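Long-range contact in transcriptional regulator, LYSR family (Neisseria meningitidis, PDB 4AB5), which probably regulates transcription of methionine biosynthesis genes as a MetR-like LysR-family DNA-binding protein, represented here by its regulatory domain: residues Glu9-Cys19 / Leu52-Ile62. Sequence-based numbering, arbitrary orientation.
Sequences ELRIAVECHTC and LLLQHRADLAI
R11 grips D59 side-on: NE meets OD2 at 2.8 Å and NH2 meets OD1 at 3.2 Å, both bonds nearly straight (171°) and in the guanidinium plane. The carboxylate plane is turned 41° from it, so OD1 is approached from above its own plane. OD2 takes a second bond on its anti lone pair, from the backbone N of R11. The end of the guanidinium, NH1 and NH2, converges on one acceptor, H56 O, with each nitrogen 2.9 Å from that oxygen. CG of R11 stands anti to its carbonyl carbon (chi1 -60°) and a bend at chi3 brings the guanidinium across residues 56-59. The R57-A58 peptide covers one guanidinium face; E9 OE1 lies over the other, a long ion pair in which no N-H points at the oxygen.

Beside this network R11 O accepts from both D59 N and L60 N. The parallel strands then pair through A13 N to L60 O (2.8 Å) and I62 N to A13 O (3.0 Å). On one face of the sheet A13 CB sits against A58 CB and L52 CD1; on the other, L10 CD1 packs on L60 CB at 3.7 Å. SG of C19, disulfide-bonded to C16, reaches I62 CG2.

H56 closes helix 50-54 with a Schellman motif, which probably helps set its carbonyl toward R11. Strand 8-13 lies between the parallel strands 37-42 and 60-63; helix 20-33 makes the β-α-β crossover to 37-42, as in the periplasmic-binding-protein-like fold of LysR regulatory domains. One arginine thus ties a helix C-terminus to the entry of the next strand, and the paired carboxylate probably stabilises its positive charge.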
loop_
_atom_site.group_PDB
_atom_site.type_symbol
_atom_site.label_atom_id
_atom_site.label_comp_id
_atom_site.label_asym_id
_atom_site.label_seq_id
_atom_site.Cartn_x
_atom_site.Cartn_y
_atom_site.Cartn_z
ATOM N N GLU B 9 -4.871 0.074 -26.107
ATOM C CA GLU B 9 -5.302 -0.030 -24.720
ATOM C C GLU B 9 -4.471 -1.057 -23.984
ATOM O O GLU B 9 -4.312 -2.185 -24.473
ATOM C CB GLU B 9 -6.771 -0.481 -24.653
ATOM C CG GLU B 9 -7.793 0.633 -24.546
ATOM C CD GLU B 9 -9.204 0.187 -24.877
ATOM O OE1 GLU B 9 -9.763 -0.645 -24.125
ATOM O OE2 GLU B 9 -9.749 0.665 -25.899
ATOM N N LEU B 10 -3.965 -0.676 -22.790
ATOM C CA LEU B 10 -3.236 -1.592 -21.933
ATOM C C LEU B 10 -3.867 -1.557 -20.535
ATOM O O LEU B 10 -3.487 -0.743 -19.695
ATOM C CB LEU B 10 -1.722 -1.308 -21.937
ATOM C CG LEU B 10 -0.786 -2.133 -21.024
ATOM C CD1 LEU B 10 -1.102 -3.629 -21.036
ATOM C CD2 LEU B 10 0.657 -1.908 -21.406
ATOM N N ARG B 11 -4.893 -2.412 -20.341
ATOM C CA ARG B 11 -5.603 -2.587 -19.075
ATOM C C ARG B 11 -4.887 -3.744 -18.375
ATOM O O ARG B 11 -4.910 -4.881 -18.861
ATOM C CB ARG B 11 -7.105 -2.881 -19.305
ATOM C CG ARG B 11 -7.853 -1.769 -20.059
ATOM C CD ARG B 11 -9.199 -2.216 -20.606
ATOM N NE ARG B 11 -9.073 -3.236 -21.654
ATOM C CZ ARG B 11 -10.081 -3.964 -22.123
ATOM N NH1 ARG B 11 -11.310 -3.781 -21.668
ATOM N NH2 ARG B 11 -9.865 -4.882 -23.054
ATOM N N ILE B 12 -4.150 -3.419 -17.299
ATOM C CA ILE B 12 -3.349 -4.379 -16.538
ATOM C C ILE B 12 -4.154 -5.009 -15.403
ATOM O O ILE B 12 -4.589 -4.306 -14.500
ATOM C CB ILE B 12 -1.985 -3.786 -16.061
ATOM C CG1 ILE B 12 -1.143 -3.251 -17.250
ATOM C CG2 ILE B 12 -1.186 -4.831 -15.293
ATOM C CD1 ILE B 12 -0.508 -1.947 -17.019
ATOM N N ALA B 13 -4.345 -6.338 -15.462
ATOM C CA ALA B 13 -5.039 -7.105 -14.436
ATOM C C ALA B 13 -3.983 -7.701 -13.496
ATOM O O ALA B 13 -3.076 -8.419 -13.940
ATOM C CB ALA B 13 -5.883 -8.196 -15.067
ATOM N N VAL B 14 -4.066 -7.330 -12.202
ATOM C CA VAL B 14 -3.117 -7.743 -11.171
ATOM C C VAL B 14 -3.808 -7.851 -9.813
ATOM O O VAL B 14 -4.465 -6.907 -9.376
ATOM C CB VAL B 14 -1.835 -6.845 -11.156
ATOM C CG1 VAL B 14 -2.172 -5.359 -11.041
ATOM C CG2 VAL B 14 -0.825 -7.278 -10.085
ATOM N N GLU B 15 -3.670 -9.013 -9.162
ATOM C CA GLU B 15 -4.241 -9.242 -7.838
ATOM C C GLU B 15 -3.147 -9.397 -6.766
ATOM O O GLU B 15 -3.469 -9.525 -5.583
ATOM C CB GLU B 15 -5.189 -10.457 -7.848
ATOM C CG GLU B 15 -6.487 -10.265 -8.622
ATOM C CD GLU B 15 -7.352 -9.065 -8.277
ATOM O OE1 GLU B 15 -7.567 -8.793 -7.073
ATOM O OE2 GLU B 15 -7.841 -8.410 -9.226
ATOM N N CYS B 16 -1.864 -9.347 -7.182
ATOM C CA CYS B 16 -0.678 -9.515 -6.342
ATOM C C CYS B 16 -0.204 -8.159 -5.799
ATOM O O CYS B 16 0.042 -7.235 -6.577
ATOM C CB CYS B 16 0.408 -10.257 -7.128
ATOM S SG CYS B 16 2.127 -9.806 -6.728
ATOM N N HIS B 17 -0.103 -8.044 -4.458
ATOM C CA HIS B 17 0.271 -6.822 -3.733
ATOM C C HIS B 17 1.713 -6.343 -3.951
ATOM O O HIS B 17 1.906 -5.167 -4.262
ATOM C CB HIS B 17 -0.028 -6.991 -2.238
ATOM C CG HIS B 17 -1.487 -7.044 -1.893
ATOM N ND1 HIS B 17 -2.074 -6.069 -1.103
ATOM C CD2 HIS B 17 -2.418 -7.983 -2.188
ATOM C CE1 HIS B 17 -3.339 -6.430 -0.963
ATOM N NE2 HIS B 17 -3.594 -7.575 -1.595
ATOM N N THR B 18 2.720 -7.234 -3.765
ATOM C CA THR B 18 4.147 -6.896 -3.933
ATOM C C THR B 18 4.478 -6.436 -5.353
ATOM O O THR B 18 5.361 -5.596 -5.527
ATOM C CB THR B 18 5.088 -8.021 -3.450
ATOM O OG1 THR B 18 4.842 -9.228 -4.174
ATOM C CG2 THR B 18 5.002 -8.265 -1.959
ATOM N N CYS B 19 3.745 -6.975 -6.354
ATOM C CA CYS B 19 3.841 -6.674 -7.791
ATOM C C CYS B 19 3.845 -5.173 -8.087
ATOM O O CYS B 19 4.650 -4.715 -8.896
ATOM C CB CYS B 19 2.735 -7.389 -8.564
ATOM S SG CYS B 19 2.862 -9.199 -8.541
ATOM N N LEU B 52 -10.326 -12.406 -17.034
ATOM C CA LEU B 52 -10.555 -11.042 -17.520
ATOM C C LEU B 52 -10.053 -10.852 -18.955
ATOM O O LEU B 52 -10.677 -10.111 -19.712
ATOM C CB LEU B 52 -9.903 -10.009 -16.606
ATOM C CG LEU B 52 -10.538 -9.689 -15.244
ATOM C CD1 LEU B 52 -9.562 -8.951 -14.415
ATOM C CD2 LEU B 52 -11.842 -8.880 -15.329
ATOM N N LEU B 53 -8.945 -11.538 -19.329
ATOM C CA LEU B 53 -8.361 -11.508 -20.685
ATOM C C LEU B 53 -9.321 -12.149 -21.679
ATOM O O LEU B 53 -9.609 -11.558 -22.721
ATOM C CB LEU B 53 -6.999 -12.238 -20.750
ATOM C CG LEU B 53 -5.857 -11.720 -19.890
ATOM C CD1 LEU B 53 -4.712 -12.699 -19.881
ATOM C CD2 LEU B 53 -5.366 -10.394 -20.389
ATOM N N LEU B 54 -9.839 -13.346 -21.334
ATOM C CA LEU B 54 -10.800 -14.098 -22.142
ATOM C C LEU B 54 -12.068 -13.265 -22.316
ATOM O O LEU B 54 -12.623 -13.219 -23.408
ATOM C CB LEU B 54 -11.149 -15.436 -21.461
ATOM C CG LEU B 54 -10.010 -16.421 -21.180
ATOM C CD1 LEU B 54 -10.451 -17.486 -20.192
ATOM C CD2 LEU B 54 -9.534 -17.088 -22.443
ATOM N N GLN B 55 -12.474 -12.555 -21.248
ATOM C CA GLN B 55 -13.661 -11.706 -21.217
ATOM C C GLN B 55 -13.472 -10.315 -21.845
ATOM O O GLN B 55 -14.424 -9.533 -21.850
ATOM C CB GLN B 55 -14.194 -11.600 -19.782
ATOM C CG GLN B 55 -14.875 -12.869 -19.301
ATOM C CD GLN B 55 -15.194 -12.841 -17.829
ATOM O OE1 GLN B 55 -14.962 -11.856 -17.123
ATOM N NE2 GLN B 55 -15.739 -13.937 -17.333
ATOM N N HIS B 56 -12.264 -10.013 -22.386
ATOM C CA HIS B 56 -11.899 -8.722 -22.998
ATOM C C HIS B 56 -12.041 -7.532 -22.024
ATOM O O HIS B 56 -12.238 -6.382 -22.428
ATOM C CB HIS B 56 -12.623 -8.492 -24.337
ATOM C CG HIS B 56 -12.136 -9.380 -25.436
ATOM N ND1 HIS B 56 -11.358 -8.888 -26.463
ATOM C CD2 HIS B 56 -12.324 -10.707 -25.627
ATOM C CE1 HIS B 56 -11.109 -9.921 -27.252
ATOM N NE2 HIS B 56 -11.663 -11.037 -26.785
ATOM N N ARG B 57 -11.905 -7.832 -20.733
ATOM C CA ARG B 57 -12.001 -6.877 -19.635
ATOM C C ARG B 57 -10.609 -6.370 -19.244
ATOM O O ARG B 57 -10.504 -5.406 -18.482
ATOM C CB ARG B 57 -12.703 -7.527 -18.435
ATOM C CG ARG B 57 -14.130 -8.002 -18.701
ATOM C CD ARG B 57 -15.195 -7.169 -18.002
ATOM N NE ARG B 57 -15.052 -7.146 -16.542
ATOM C CZ ARG B 57 -15.527 -8.076 -15.718
ATOM N NH1 ARG B 57 -16.165 -9.137 -16.197
ATOM N NH2 ARG B 57 -15.356 -7.958 -14.408
ATOM N N ALA B 58 -9.549 -7.028 -19.768
ATOM C CA ALA B 58 -8.133 -6.705 -19.539
ATOM C C ALA B 58 -7.302 -7.152 -20.748
ATOM O O ALA B 58 -7.700 -8.080 -21.453
ATOM C CB ALA B 58 -7.627 -7.383 -18.270
ATOM N N ASP B 59 -6.143 -6.499 -20.974
ATOM C CA ASP B 59 -5.245 -6.773 -22.109
ATOM C C ASP B 59 -3.951 -7.506 -21.719
ATOM O O ASP B 59 -3.375 -8.212 -22.551
ATOM C CB ASP B 59 -4.945 -5.482 -22.885
ATOM C CG ASP B 59 -6.184 -4.667 -23.194
ATOM O OD1 ASP B 59 -6.907 -5.022 -24.148
ATOM O OD2 ASP B 59 -6.449 -3.690 -22.459
ATOM N N LEU B 60 -3.527 -7.378 -20.454
ATOM C CA LEU B 60 -2.345 -8.057 -19.922
ATOM C C LEU B 60 -2.571 -8.383 -18.447
ATOM O O LEU B 60 -3.100 -7.545 -17.709
ATOM C CB LEU B 60 -1.087 -7.203 -20.121
ATOM C CG LEU B 60 0.275 -7.857 -19.902
ATOM C CD1 LEU B 60 1.279 -7.320 -20.896
ATOM C CD2 LEU B 60 0.793 -7.589 -18.487
ATOM N N ALA B 61 -2.177 -9.606 -18.025
ATOM C CA ALA B 61 -2.317 -10.055 -16.646
ATOM C C ALA B 61 -0.995 -10.518 -16.032
ATOM O O ALA B 61 -0.239 -11.240 -16.680
ATOM C CB ALA B 61 -3.354 -11.164 -16.555
ATOM N N ILE B 62 -0.724 -10.096 -14.777
ATOM C CA ILE B 62 0.452 -10.514 -14.012
ATOM C C ILE B 62 0.001 -11.755 -13.237
ATOM O O ILE B 62 -0.949 -11.682 -12.446
ATOM C CB ILE B 62 0.999 -9.380 -13.089
ATOM C CG1 ILE B 62 1.334 -8.073 -13.875
ATOM C CG2 ILE B 62 2.170 -9.850 -12.205
ATOM C CD1 ILE B 62 2.377 -8.157 -15.104
#